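Local coordinates for hypothetical protein TT1465 (PDB 1WEK) that is of unknown function but belongs to the SLOG superfamily, with a Rossmann-like fold of a parallel sheet flanked by helices, at residues A[168-173]-A[198-203]; A[38-43]-A[134-139]; A[63-68]-A[205-210]; A[87-92]-A[111-116]. All blocks are in the same frame, centred on the assembly; numbering follows the deposited sequence.

Contact 1: residues A[168-173]-A[198-203]; sequences LDRGYW and RLTDEP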
loop_
_atom_site.group_PDB
_atom_site.type_symbol
_atom_site.label_atom_id
_atom_site.label_comp_id
_atom_site.label_asym_id
_atom_site.label_seq_id
_atom_site.Cartn_x
_atom_site.Cartn_y
_atom_site.Cartn_z
ATOM N N LEU A 168 -31.613 25.253 9.700
ATOM C CA LEU A 168 -32.576 25.543 10.742
ATOM C C LEU A 168 -32.342 26.902 11.368
ATOM O O LEU A 168 -31.206 27.266 11.690
ATOM C CB LEU A 168 -32.542 24.460 11.824
ATOM C CG LEU A 168 -33.454 23.265 11.549
ATOM C CD1 LEU A 168 -33.226 22.174 12.594
ATOM C CD2 LEU A 168 -34.907 23.747 11.561
ATOM N N ASP A 169 -33.442 27.633 11.540
ATOM C CA ASP A 169 -33.472 28.969 12.134
ATOM C C ASP A 169 -33.242 30.053 11.079
ATOM O O ASP A 169 -32.125 30.533 10.893
ATOM C CB ASP A 169 -32.443 29.100 13.257
ATOM C CG ASP A 169 -32.586 30.407 14.008
ATOM O OD1 ASP A 169 -32.922 31.431 13.351
ATOM O OD2 ASP A 169 -32.364 30.420 15.245
ATOM N N ARG A 170 -34.326 30.441 10.416
ATOM C CA ARG A 170 -34.325 31.445 9.350
ATOM C C ARG A 170 -33.595 32.748 9.628
ATOM O O ARG A 170 -32.765 33.176 8.830
ATOM C CB ARG A 170 -35.764 31.792 8.967
ATOM C CG ARG A 170 -36.599 30.624 8.472
ATOM C CD ARG A 170 -37.922 31.144 7.919
ATOM N NE ARG A 170 -38.139 30.694 6.550
ATOM C CZ ARG A 170 -38.755 29.563 6.225
ATOM N NH1 ARG A 170 -39.232 28.761 7.179
ATOM N NH2 ARG A 170 -38.874 29.225 4.950
ATOM N N GLY A 171 -33.935 33.387 10.744
ATOM C CA GLY A 171 -33.322 34.651 11.102
ATOM C C GLY A 171 -31.820 34.579 11.281
ATOM O O GLY A 171 -31.112 35.567 11.093
ATOM N N TYR A 172 -31.322 33.404 11.640
ATOM C CA TYR A 172 -29.894 33.236 11.852
ATOM C C TYR A 172 -29.117 33.201 10.534
ATOM O O TYR A 172 -28.051 33.807 10.415
ATOM C CB TYR A 172 -29.632 31.953 12.634
ATOM C CG TYR A 172 -28.224 31.846 13.163
ATOM C CD1 TYR A 172 -27.902 32.312 14.431
ATOM C CD2 TYR A 172 -27.208 31.282 12.388
ATOM C CE1 TYR A 172 -26.602 32.214 14.920
ATOM C CE2 TYR A 172 -25.912 31.183 12.863
ATOM C CZ TYR A 172 -25.613 31.645 14.132
ATOM O OH TYR A 172 -24.337 31.504 14.624
ATOM N N TRP A 173 -29.656 32.501 9.543
ATOM C CA TRP A 173 -29.007 32.369 8.242
ATOM C C TRP A 173 -29.290 33.496 7.255
ATOM O O TRP A 173 -28.639 33.602 6.207
ATOM C CB TRP A 173 -29.436 31.050 7.611
ATOM C CG TRP A 173 -29.030 29.891 8.415
ATOM C CD1 TRP A 173 -29.778 29.225 9.347
ATOM C CD2 TRP A 173 -27.741 29.275 8.416
ATOM N NE1 TRP A 173 -29.030 28.230 9.927
ATOM C CE2 TRP A 173 -27.775 28.238 9.375
ATOM C CE3 TRP A 173 -26.556 29.502 7.701
ATOM C CZ2 TRP A 173 -26.670 27.430 9.637
ATOM C CZ3 TRP A 173 -25.461 28.702 7.957
ATOM C CH2 TRP A 173 -25.524 27.673 8.921
ATOM N N ARG A 198 -32.918 24.217 1.856
ATOM C CA ARG A 198 -34.203 24.706 2.328
ATOM C C ARG A 198 -34.007 25.350 3.687
ATOM O O ARG A 198 -33.364 24.782 4.566
ATOM C CB ARG A 198 -35.204 23.552 2.439
ATOM C CG ARG A 198 -35.655 22.997 1.095
ATOM C CD ARG A 198 -36.573 21.783 1.230
ATOM N NE ARG A 198 -37.766 22.039 2.040
ATOM C CZ ARG A 198 -38.714 21.130 2.272
ATOM N NH1 ARG A 198 -38.604 19.913 1.747
ATOM N NH2 ARG A 198 -39.758 21.423 3.045
ATOM N N LEU A 199 -34.573 26.538 3.860
ATOM C CA LEU A 199 -34.450 27.258 5.114
ATOM C C LEU A 199 -35.726 27.038 5.921
ATOM O O LEU A 199 -36.821 27.229 5.411
ATOM C CB LEU A 199 -34.230 28.743 4.808
ATOM C CG LEU A 199 -33.488 29.618 5.818
ATOM C CD1 LEU A 199 -32.485 28.814 6.590
ATOM C CD2 LEU A 199 -32.797 30.735 5.073
ATOM N N THR A 200 -35.600 26.615 7.171
ATOM C CA THR A 200 -36.798 26.372 7.973
ATOM C C THR A 200 -36.594 26.570 9.464
ATOM O O THR A 200 -35.472 26.485 9.966
ATOM C CB THR A 200 -37.342 24.944 7.751
ATOM O OG1 THR A 200 -38.599 24.806 8.423
ATOM C CG2 THR A 200 -36.381 23.898 8.320
ATOM N N ASP A 201 -37.694 26.837 10.168
ATOM C CA ASP A 201 -37.669 27.031 11.619
ATOM C C ASP A 201 -38.189 25.797 12.360
ATOM O O ASP A 201 -38.038 25.692 13.583
ATOM C CB ASP A 201 -38.541 28.226 12.029
ATOM C CG ASP A 201 -37.851 29.565 11.824
ATOM O OD1 ASP A 201 -36.611 29.616 11.846
ATOM O OD2 ASP A 201 -38.551 30.576 11.665
ATOM N N GLU A 202 -38.785 24.865 11.621
ATOM C CA GLU A 202 -39.384 23.677 12.226
ATOM C C GLU A 202 -38.625 22.360 12.072
ATOM O O GLU A 202 -38.440 21.858 10.968
ATOM C CB GLU A 202 -40.795 23.520 11.664
ATOM C CG GLU A 202 -41.574 24.832 11.657
ATOM C CD GLU A 202 -42.663 24.862 10.596
ATOM O OE1 GLU A 202 -43.406 25.869 10.529
ATOM O OE2 GLU A 202 -42.768 23.882 9.827
ATOM N N PRO A 203 -38.176 21.781 13.191
ATOM C CA PRO A 203 -37.450 20.516 13.103
ATOM C C PRO A 203 -38.334 19.442 12.477
ATOM O O PRO A 203 -37.844 18.554 11.781
ATOM C CB PRO A 203 -37.119 20.209 14.562
ATOM C CG PRO A 203 -36.966 21.579 15.162
ATOM C CD PRO A 203 -38.134 22.321 14.563
HETATM O O HOH W 1 -36.155 32.419 12.343
#
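Leu168 and Thr200 pair as parallel bridge partners at the ends of strands 165-168 and 198-200, their CA atoms 5.1 Å apart. The next rung is a hydrogen bond from Asp169 N to Thr200 O (2.8 Å). The two bridge side chains lie side by side, Leu168 CD2 being 3.6 Å from Thr200 CG2. Thr200 OG1 stands anti to the backbone N (chi1 -173°); there it accepts from Glu202 N, an ST turn, and is also hydrogen-bonded to Glu205 OE1 in the following helix. These strands bound the beta-alpha-beta unit of helix 170-185. Asp169 is the N-cap of that helix and takes Tyr172 N on OD1 from above the carboxylate plane. Asp201 serves the same helix start from across the contact: its OD1 accepts Arg170 N (2.8 Å) on the syn side, though tilted out of the carboxylate plane, and also receives a water that accepts from Gly171 N. The OD1 atoms of Asp169 and Asp201 come within 4.4 Å, which the helix N terminus probably eases. Arg170 rests its CG on the Asp201 carboxylate, but its guanidinium is turned 87° to that group. One face of the guanidinium covers the Leu199 carbonyl instead, with CZ 3.1 Å from Leu199 O. The Leu199 side chain turns to the indole, CD1 meeting Trp173 CD1 at 3.9 Å. Trp173 NE1 gives a bent hydrogen bond to Leu168 O (3.0 Å) from above the carbonyl plane; the oxygen lies in the indole plane and helps to set the ring's rotation.

Contact 2: residues A[38-43]-A[134-139]; sequences PLVSVF and GFVFLP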
loop_
_atom_site.group_PDB
_atom_site.type_symbol
_atom_site.label_atom_id
_atom_site.label_comp_id
_atom_site.label_asym_id
_atom_site.label_seq_id
_atom_site.Cartn_x
_atom_site.Cartn_y
_atom_site.Cartn_z
ATOM N N PRO A 38 -30.344 4.607 8.133
ATOM C CA PRO A 38 -29.996 5.707 7.237
ATOM C C PRO A 38 -29.313 6.742 8.130
ATOM O O PRO A 38 -29.764 6.983 9.258
ATOM C CB PRO A 38 -31.354 6.171 6.731
ATOM C CG PRO A 38 -32.174 4.935 6.800
ATOM C CD PRO A 38 -31.795 4.374 8.127
ATOM N N LEU A 39 -28.221 7.325 7.648
ATOM C CA LEU A 39 -27.488 8.291 8.442
ATOM C C LEU A 39 -27.670 9.725 7.959
ATOM O O LEU A 39 -27.551 10.020 6.764
ATOM C CB LEU A 39 -26.001 7.933 8.453
ATOM C CG LEU A 39 -25.659 6.546 9.007
ATOM C CD1 LEU A 39 -24.205 6.241 8.762
ATOM C CD2 LEU A 39 -25.968 6.499 10.485
ATOM N N VAL A 40 -27.964 10.596 8.919
ATOM C CA VAL A 40 -28.176 12.008 8.683
ATOM C C VAL A 40 -27.057 12.822 9.334
ATOM O O VAL A 40 -26.812 12.711 10.541
ATOM C CB VAL A 40 -29.523 12.448 9.280
ATOM C CG1 VAL A 40 -29.667 13.958 9.186
ATOM C CG2 VAL A 40 -30.669 11.750 8.544
ATOM N N SER A 41 -26.368 13.627 8.532
ATOM C CA SER A 41 -25.288 14.460 9.048
ATOM C C SER A 41 -25.905 15.726 9.601
ATOM O O SER A 41 -26.739 16.351 8.950
ATOM C CB SER A 41 -24.296 14.779 7.943
ATOM O OG SER A 41 -23.500 13.637 7.702
ATOM N N VAL A 42 -25.508 16.085 10.816
ATOM C CA VAL A 42 -26.055 17.250 11.496
ATOM C C VAL A 42 -24.949 18.169 12.007
ATOM O O VAL A 42 -23.955 17.720 12.566
ATOM C CB VAL A 42 -26.949 16.787 12.663
ATOM C CG1 VAL A 42 -27.689 17.965 13.276
ATOM C CG2 VAL A 42 -27.934 15.751 12.154
ATOM N N PHE A 43 -25.124 19.466 11.803
ATOM C CA PHE A 43 -24.120 20.431 12.208
ATOM C C PHE A 43 -24.667 21.602 13.010
ATOM O O PHE A 43 -25.798 22.043 12.810
ATOM C CB PHE A 43 -23.408 20.967 10.963
ATOM C CG PHE A 43 -22.991 19.902 10.010
ATOM C CD1 PHE A 43 -23.889 19.414 9.062
ATOM C CD2 PHE A 43 -21.714 19.353 10.078
ATOM C CE1 PHE A 43 -23.528 18.399 8.198
ATOM C CE2 PHE A 43 -21.332 18.329 9.217
ATOM C CZ PHE A 43 -22.243 17.849 8.272
ATOM N N GLY A 134 -28.926 12.953 4.067
ATOM C CA GLY A 134 -29.367 14.323 4.314
ATOM C C GLY A 134 -28.394 15.127 5.180
ATOM O O GLY A 134 -27.513 14.554 5.817
ATOM N N PHE A 135 -28.555 16.451 5.196
ATOM C CA PHE A 135 -27.704 17.350 5.975
ATOM C C PHE A 135 -28.549 18.442 6.624
ATOM O O PHE A 135 -29.358 19.090 5.955
ATOM C CB PHE A 135 -26.652 18.041 5.086
ATOM C CG PHE A 135 -25.827 17.097 4.286
ATOM C CD1 PHE A 135 -26.287 16.625 3.052
ATOM C CD2 PHE A 135 -24.618 16.628 4.780
ATOM C CE1 PHE A 135 -25.551 15.692 2.327
ATOM C CE2 PHE A 135 -23.869 15.691 4.065
ATOM C CZ PHE A 135 -24.336 15.221 2.838
ATOM N N VAL A 136 -28.351 18.641 7.924
ATOM C CA VAL A 136 -29.068 19.672 8.664
ATOM C C VAL A 136 -28.058 20.650 9.290
ATOM O O VAL A 136 -27.179 20.261 10.061
ATOM C CB VAL A 136 -29.935 19.068 9.794
ATOM C CG1 VAL A 136 -30.879 20.139 10.352
ATOM C CG2 VAL A 136 -30.749 17.868 9.258
ATOM N N PHE A 137 -28.190 21.924 8.963
ATOM C CA PHE A 137 -27.286 22.925 9.527
ATOM C C PHE A 137 -27.984 23.835 10.543
ATOM O O PHE A 137 -28.882 24.602 10.196
ATOM C CB PHE A 137 -26.651 23.731 8.391
ATOM C CG PHE A 137 -25.796 22.883 7.476
ATOM C CD1 PHE A 137 -26.370 22.160 6.439
ATOM C CD2 PHE A 137 -24.443 22.717 7.731
ATOM C CE1 PHE A 137 -25.612 21.269 5.670
ATOM C CE2 PHE A 137 -23.667 21.822 6.964
ATOM C CZ PHE A 137 -24.262 21.094 5.932
ATOM N N LEU A 138 -27.579 23.724 11.811
ATOM C CA LEU A 138 -28.157 24.557 12.865
ATOM C C LEU A 138 -27.235 25.758 13.080
ATOM O O LEU A 138 -26.107 25.766 12.586
ATOM C CB LEU A 138 -28.292 23.740 14.164
ATOM C CG LEU A 138 -29.363 22.644 14.160
ATOM C CD1 LEU A 138 -28.831 21.355 14.796
ATOM C CD2 LEU A 138 -30.586 23.144 14.904
ATOM N N PRO A 139 -27.717 26.816 13.762
ATOM C CA PRO A 139 -26.801 27.947 13.963
ATOM C C PRO A 139 -25.442 27.424 14.427
ATOM O O PRO A 139 -25.364 26.521 15.284
ATOM C CB PRO A 139 -27.503 28.765 15.037
ATOM C CG PRO A 139 -28.955 28.629 14.631
ATOM C CD PRO A 139 -29.077 27.150 14.228
#
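Ser41, Val42 and Phe43 run parallel to Phe135, Val136 and Phe137 as neighbouring strands, with the strand axes 4.8 Å apart at closest and turned 18° to each other. Four backbone hydrogen bonds make the ladder. Ser41 N gives to Gly134 O, and Val136 N to Ser41 O (3.0 Å). Phe43 N gives to Val136 O (2.8 Å), and Leu138 N closes the series on Phe43 O. CA-H groups of Phe135 and Val42 lean on Ser41 O and Val136 O.

The aromatic contacts lie on the face that carries Ser41, Phe43, Phe135 and Phe137. Phe43 and Phe137 both hold CG anti to the carbonyl carbon (chi1 -47° in Phe43), which sets the two CG atoms the same way on that face. Their rings are near-parallel (7°) but strongly offset, with little ring-on-ring overlap. The centroids are 4.6 Å apart, and Phe43 CD1 sits over one face of the Phe137 ring, 3.2 Å from CE2. Phe135 meets Phe43 rim to rim, its CD2 4.0 Å from Phe43 CE1.

Aliphatic contacts occupy the other face. Val42 CG1 reaches Leu138 CD1 at 3.9 Å, while Val40 CG1 lies 4.1 Å from Val136 CG2. Helix 79-90 covers Val42 and Leu138; helix 142-156 packs on Phe43 and Phe137.

Every touching residue is buried, and the one hydroxyl, Ser41 OG, is hydrogen-bonded to Phe128 O. The chemistry is that of a central strand pair in a doubly wound sheet: the four bonds satisfy inward-facing backbone groups, strands 71-74 and 165-168 take outward-facing ones, and hydrocarbon faces helices on both sides.

Contact 3: residues A[63-68]-A[205-210]; sequences RALAEA and EVVQAL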
loop_
_atom_site.group_PDB
_atom_site.type_symbol
_atom_site.label_atom_id
_atom_site.label_comp_id
_atom_site.label_asym_id
_atom_site.label_seq_id
_atom_site.Cartn_x
_atom_site.Cartn_y
_atom_site.Cartn_z
ATOM N N ARG A 63 -33.501 13.937 18.897
ATOM C CA ARG A 63 -34.520 13.027 19.393
ATOM C C ARG A 63 -35.531 12.618 18.297
ATOM O O ARG A 63 -35.928 11.448 18.205
ATOM C CB ARG A 63 -35.262 13.682 20.559
ATOM C CG ARG A 63 -36.512 12.946 20.977
ATOM C CD ARG A 63 -37.599 13.933 21.355
ATOM N NE ARG A 63 -37.517 14.345 22.749
ATOM C CZ ARG A 63 -37.860 15.548 23.196
ATOM N NH1 ARG A 63 -38.295 16.485 22.358
ATOM N NH2 ARG A 63 -37.802 15.801 24.496
ATOM N N ALA A 64 -35.956 13.575 17.475
ATOM C CA ALA A 64 -36.922 13.275 16.417
ATOM C C ALA A 64 -36.366 12.295 15.381
ATOM O O ALA A 64 -37.033 11.323 15.009
ATOM C CB ALA A 64 -37.355 14.535 15.744
ATOM N N LEU A 65 -35.144 12.536 14.923
ATOM C CA LEU A 65 -34.546 11.651 13.926
ATOM C C LEU A 65 -34.430 10.202 14.415
ATOM O O LEU A 65 -34.722 9.268 13.676
ATOM C CB LEU A 65 -33.188 12.186 13.523
ATOM C CG LEU A 65 -33.243 13.512 12.766
ATOM C CD1 LEU A 65 -31.881 14.197 12.838
ATOM C CD2 LEU A 65 -33.665 13.247 11.323
ATOM N N ALA A 66 -34.002 10.020 15.656
ATOM C CA ALA A 66 -33.888 8.686 16.241
ATOM C C ALA A 66 -35.265 8.030 16.257
ATOM O O ALA A 66 -35.425 6.864 15.880
ATOM C CB ALA A 66 -33.358 8.785 17.655
ATOM N N GLU A 67 -36.264 8.790 16.689
ATOM C CA GLU A 67 -37.624 8.271 16.752
ATOM C C GLU A 67 -38.066 7.796 15.370
ATOM O O GLU A 67 -38.608 6.692 15.221
ATOM C CB GLU A 67 -38.576 9.353 17.281
ATOM C CG GLU A 67 -38.576 9.503 18.804
ATOM C CD GLU A 67 -39.320 10.763 19.263
ATOM O OE1 GLU A 67 -39.514 10.952 20.487
ATOM O OE2 GLU A 67 -39.704 11.575 18.396
ATOM N N ALA A 68 -37.822 8.627 14.358
ATOM C CA ALA A 68 -38.190 8.305 12.978
ATOM C C ALA A 68 -37.366 7.153 12.403
ATOM O O ALA A 68 -37.669 6.626 11.326
ATOM C CB ALA A 68 -38.035 9.535 12.103
ATOM N N GLU A 205 -40.412 19.696 10.091
ATOM C CA GLU A 205 -40.412 19.777 8.641
ATOM C C GLU A 205 -39.199 19.059 8.085
ATOM O O GLU A 205 -39.272 18.418 7.031
ATOM C CB GLU A 205 -40.430 21.242 8.191
ATOM C CG GLU A 205 -40.424 21.429 6.686
ATOM C CD GLU A 205 -40.921 22.799 6.274
ATOM O OE1 GLU A 205 -40.336 23.809 6.724
ATOM O OE2 GLU A 205 -41.907 22.863 5.502
ATOM N N VAL A 206 -38.083 19.157 8.798
ATOM C CA VAL A 206 -36.860 18.481 8.376
ATOM C C VAL A 206 -37.028 16.973 8.467
ATOM O O VAL A 206 -36.748 16.250 7.508
ATOM C CB VAL A 206 -35.641 18.894 9.247
ATOM C CG1 VAL A 206 -34.399 18.110 8.815
ATOM C CG2 VAL A 206 -35.377 20.391 9.098
ATOM N N VAL A 207 -37.492 16.490 9.617
ATOM C CA VAL A 207 -37.670 15.059 9.789
ATOM C C VAL A 207 -38.676 14.502 8.787
ATOM O O VAL A 207 -38.468 13.427 8.229
ATOM C CB VAL A 207 -38.133 14.723 11.207
ATOM C CG1 VAL A 207 -38.306 13.224 11.340
ATOM C CG2 VAL A 207 -37.113 15.244 12.218
ATOM N N GLN A 208 -39.754 15.245 8.545
ATOM C CA GLN A 208 -40.786 14.817 7.601
ATOM C C GLN A 208 -40.225 14.657 6.184
ATOM O O GLN A 208 -40.534 13.684 5.496
ATOM C CB GLN A 208 -41.950 15.823 7.602
ATOM C CG GLN A 208 -42.975 15.604 6.493
ATOM C CD GLN A 208 -44.236 16.441 6.677
ATOM O OE1 GLN A 208 -45.010 16.219 7.612
ATOM N NE2 GLN A 208 -44.448 17.410 5.788
ATOM N N ALA A 209 -39.404 15.616 5.758
ATOM C CA ALA A 209 -38.792 15.577 4.435
ATOM C C ALA A 209 -37.858 14.385 4.307
ATOM O O ALA A 209 -37.813 13.738 3.263
ATOM C CB ALA A 209 -38.019 16.859 4.175
ATOM N N LEU A 210 -37.107 14.098 5.368
ATOM C CA LEU A 210 -36.180 12.971 5.357
ATOM C C LEU A 210 -36.928 11.641 5.374
ATOM O O LEU A 210 -36.476 10.662 4.783
ATOM C CB LEU A 210 -35.241 13.046 6.561
ATOM C CG LEU A 210 -34.290 14.247 6.580
ATOM C CD1 LEU A 210 -33.566 14.301 7.911
ATOM C CD2 LEU A 210 -33.291 14.139 5.429
#
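Val207 points toward the helix of residues 63-68 and divides its two methyl groups between alanines one turn apart. CG2 meets Ala64 CB at 3.6 Å, and CG1, which stands anti to the backbone N (chi1 180°), meets Ala68 CB at 3.8 Å. Both alanines direct their CB toward the partner helix, so the branched end of the valine faces two short side chains. Leu65 lies to one side of this row. Its CD2 is 4.1 Å from Val207 CG2 and touches Leu210 CD1 more closely at 3.6 Å. The side chains of the two leucines cross obliquely; they meet through CD2 of Leu65 and CD1 of Leu210, and each continues onto Phe70. Below them is the sheet: Val40 touches both Leu65 and Leu210 with its methyl groups, and Val206, one residue before Val207, turns down onto Phe166 and Val136.

No hydrogen bond or charge pair spans the two helices; the contact is hydrocarbon throughout. Leu65 and Val207 form the nearest CA pair, 6.2 Å apart, while the segment axes stay 9.9 Å apart at their closest. These axes run in nearly the same direction, with a crossing angle of -27°. Ala66, turned away from this contact, touches Ala91.

Two roughly parallel helices side by side on one face of a parallel sheet, here those following the first strand (39-43) and the last (198-200), are what a doubly wound Rossmann-like alpha/beta fold produces.

Contact 4: residues A[87-92]-A[111-116]; sequences GAYEAG and YQTHAL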
loop_
_atom_site.group_PDB
_atom_site.type_symbol
_atom_site.label_atom_id
_atom_site.label_comp_id
_atom_site.label_asym_id
_atom_site.label_seq_id
_atom_site.Cartn_x
_atom_site.Cartn_y
_atom_site.Cartn_z
ATOM N N GLY A 87 -29.873 14.013 22.085
ATOM C CA GLY A 87 -31.258 13.755 21.756
ATOM C C GLY A 87 -31.417 12.374 21.163
ATOM O O GLY A 87 -32.356 11.649 21.497
ATOM N N ALA A 88 -30.488 12.013 20.286
ATOM C CA ALA A 88 -30.507 10.722 19.624
ATOM C C ALA A 88 -30.197 9.620 20.624
ATOM O O ALA A 88 -30.946 8.650 20.755
ATOM C CB ALA A 88 -29.488 10.698 18.511
ATOM N N TYR A 89 -29.078 9.785 21.318
ATOM C CA TYR A 89 -28.642 8.825 22.312
ATOM C C TYR A 89 -29.765 8.488 23.281
ATOM O O TYR A 89 -30.148 7.327 23.430
ATOM C CB TYR A 89 -27.473 9.386 23.110
ATOM C CG TYR A 89 -26.738 8.350 23.919
ATOM C CD1 TYR A 89 -25.907 7.423 23.292
ATOM C CD2 TYR A 89 -26.814 8.336 25.310
ATOM C CE1 TYR A 89 -25.158 6.519 24.018
ATOM C CE2 TYR A 89 -26.064 7.426 26.052
ATOM C CZ TYR A 89 -25.235 6.524 25.396
ATOM O OH TYR A 89 -24.449 5.644 26.109
ATOM N N GLU A 90 -30.304 9.515 23.926
ATOM C CA GLU A 90 -31.360 9.301 24.900
ATOM C C GLU A 90 -32.658 8.735 24.354
ATOM O O GLU A 90 -33.481 8.259 25.130
ATOM C CB GLU A 90 -31.613 10.581 25.678
ATOM C CG GLU A 90 -30.481 10.900 26.656
ATOM C CD GLU A 90 -30.642 12.263 27.306
ATOM O OE1 GLU A 90 -31.615 12.972 26.969
ATOM O OE2 GLU A 90 -29.790 12.630 28.147
ATOM N N ALA A 91 -32.854 8.770 23.037
ATOM C CA ALA A 91 -34.069 8.197 22.459
ATOM C C ALA A 91 -33.736 6.807 21.940
ATOM O O ALA A 91 -34.527 6.187 21.228
ATOM C CB ALA A 91 -34.622 9.062 21.335
ATOM N N GLY A 92 -32.548 6.332 22.305
ATOM C CA GLY A 92 -32.108 5.006 21.910
ATOM C C GLY A 92 -31.689 4.837 20.467
ATOM O O GLY A 92 -31.696 3.722 19.947
ATOM N N TYR A 111 -22.346 11.304 24.369
ATOM C CA TYR A 111 -23.545 10.729 23.780
ATOM C C TYR A 111 -23.331 10.107 22.417
ATOM O O TYR A 111 -24.152 10.266 21.520
ATOM C CB TYR A 111 -24.634 11.795 23.703
ATOM C CG TYR A 111 -24.842 12.504 25.014
ATOM C CD1 TYR A 111 -24.501 13.846 25.166
ATOM C CD2 TYR A 111 -25.349 11.823 26.119
ATOM C CE1 TYR A 111 -24.656 14.494 26.371
ATOM C CE2 TYR A 111 -25.505 12.470 27.354
ATOM C CZ TYR A 111 -25.161 13.798 27.472
ATOM O OH TYR A 111 -25.340 14.440 28.688
ATOM N N GLN A 112 -22.237 9.376 22.264
ATOM C CA GLN A 112 -21.955 8.758 20.986
ATOM C C GLN A 112 -22.029 7.231 21.035
ATOM O O GLN A 112 -21.329 6.600 21.814
ATOM C CB GLN A 112 -20.572 9.203 20.507
ATOM C CG GLN A 112 -20.400 10.732 20.432
ATOM C CD GLN A 112 -18.960 11.149 20.141
ATOM O OE1 GLN A 112 -18.474 12.169 20.648
ATOM N NE2 GLN A 112 -18.275 10.364 19.319
ATOM N N THR A 113 -22.889 6.646 20.211
ATOM C CA THR A 113 -23.017 5.195 20.132
ATOM C C THR A 113 -21.808 4.635 19.379
ATOM O O THR A 113 -21.463 3.462 19.514
ATOM C CB THR A 113 -24.314 4.798 19.392
ATOM O OG1 THR A 113 -25.423 4.928 20.292
ATOM C CG2 THR A 113 -24.251 3.369 18.900
ATOM N N HIS A 114 -21.172 5.492 18.586
ATOM C CA HIS A 114 -19.997 5.132 17.802
ATOM C C HIS A 114 -19.128 6.378 17.701
ATOM O O HIS A 114 -19.550 7.386 17.138
ATOM C CB HIS A 114 -20.404 4.696 16.395
ATOM C CG HIS A 114 -21.202 3.429 16.355
ATOM N ND1 HIS A 114 -20.625 2.179 16.466
ATOM C CD2 HIS A 114 -22.532 3.219 16.210
ATOM C CE1 HIS A 114 -21.568 1.257 16.390
ATOM N NE2 HIS A 114 -22.733 1.860 16.236
ATOM N N ALA A 115 -17.921 6.308 18.250
ATOM C CA ALA A 115 -17.009 7.438 18.236
ATOM C C ALA A 115 -15.726 7.165 17.459
ATOM O O ALA A 115 -15.043 6.163 17.668
ATOM C CB ALA A 115 -16.672 7.838 19.664
ATOM N N LEU A 116 -15.407 8.070 16.547
ATOM C CA LEU A 116 -14.196 7.952 15.761
ATOM C C LEU A 116 -13.378 9.225 15.985
ATOM O O LEU A 116 -13.939 10.322 16.066
ATOM C CB LEU A 116 -14.554 7.800 14.281
ATOM C CG LEU A 116 -15.129 6.448 13.842
ATOM C CD1 LEU A 116 -15.731 6.542 12.453
ATOM C CD2 LEU A 116 -14.007 5.397 13.877
#
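Tyr89 holds its CG anti to the backbone N (chi1 -166°), carrying it toward the 111-116 segment, and chi2 of 73° then turns the ring so that one face meets Tyr111 CA. In Tyr111, chi1 sets CG beside the backbone N and anti to the carbonyl carbon; its ring lies against helix 79-90. The two side chains cross at about a right angle, with their CB atoms 3.8 Å apart. Tyr111 CA stands over the Tyr89 ring in a CH-pi contact, 4.2 Å from the centroid and 19° off the normal. The aromatic parts meet only through Tyr89 CD2, which lies in the plane of the Tyr111 ring at its edge, 3.9 Å from Tyr111 CD2. Farther along the loop, Thr113 OG1 approaches Tyr89 CD1 obliquely at 3.9 Å. Glu90 merely brushes the Tyr111 ring: its OE2 makes a salt bridge to Arg86 and its OE1 is hydrogen-bonded to Tyr59 OH.

No hydrogen bond joins the two segments, and none of the touching residues is buried, so this is a surface contact of ring, methylene and backbone. The helix ends beside it in a Schellman motif, with Gly92 at positive phi as the C-prime residue and its N bonded to Tyr89 O (2.8 Å).

Tyr111 also packs on Glu82, Asn85 and Arg86 of helix 79-90, and its carbonyl oxygen takes the hydroxyl of Ser95, where strand 95-100 begins. The chain then enters the edge strand 114-118, at one end of the sheet in this chain, with His114 pairing to Ser95 and Gly97 and Leu116 packing on helix 17-34.

In the fold
From the N terminus, strand 39-43 opens the loop of contact 2 and helix 53-68 that of contact 3. Contact 4 closes first, joining the end of helix 79-90 to the approach to strand 114-118, and its short loop lies within both of the others. Contact 2 closes next at 134-139, having opened before contact 3, so the two cross. Contact 1 follows in series, tying the last two strands across helix 170-185, and falls inside the loop that contact 3 completes at 205-210. A backbone hydrogen bond between Leu168 N and Phe137 O links contacts 1 and 2; Arg63 packs on Gly87, joining contacts 3 and 4.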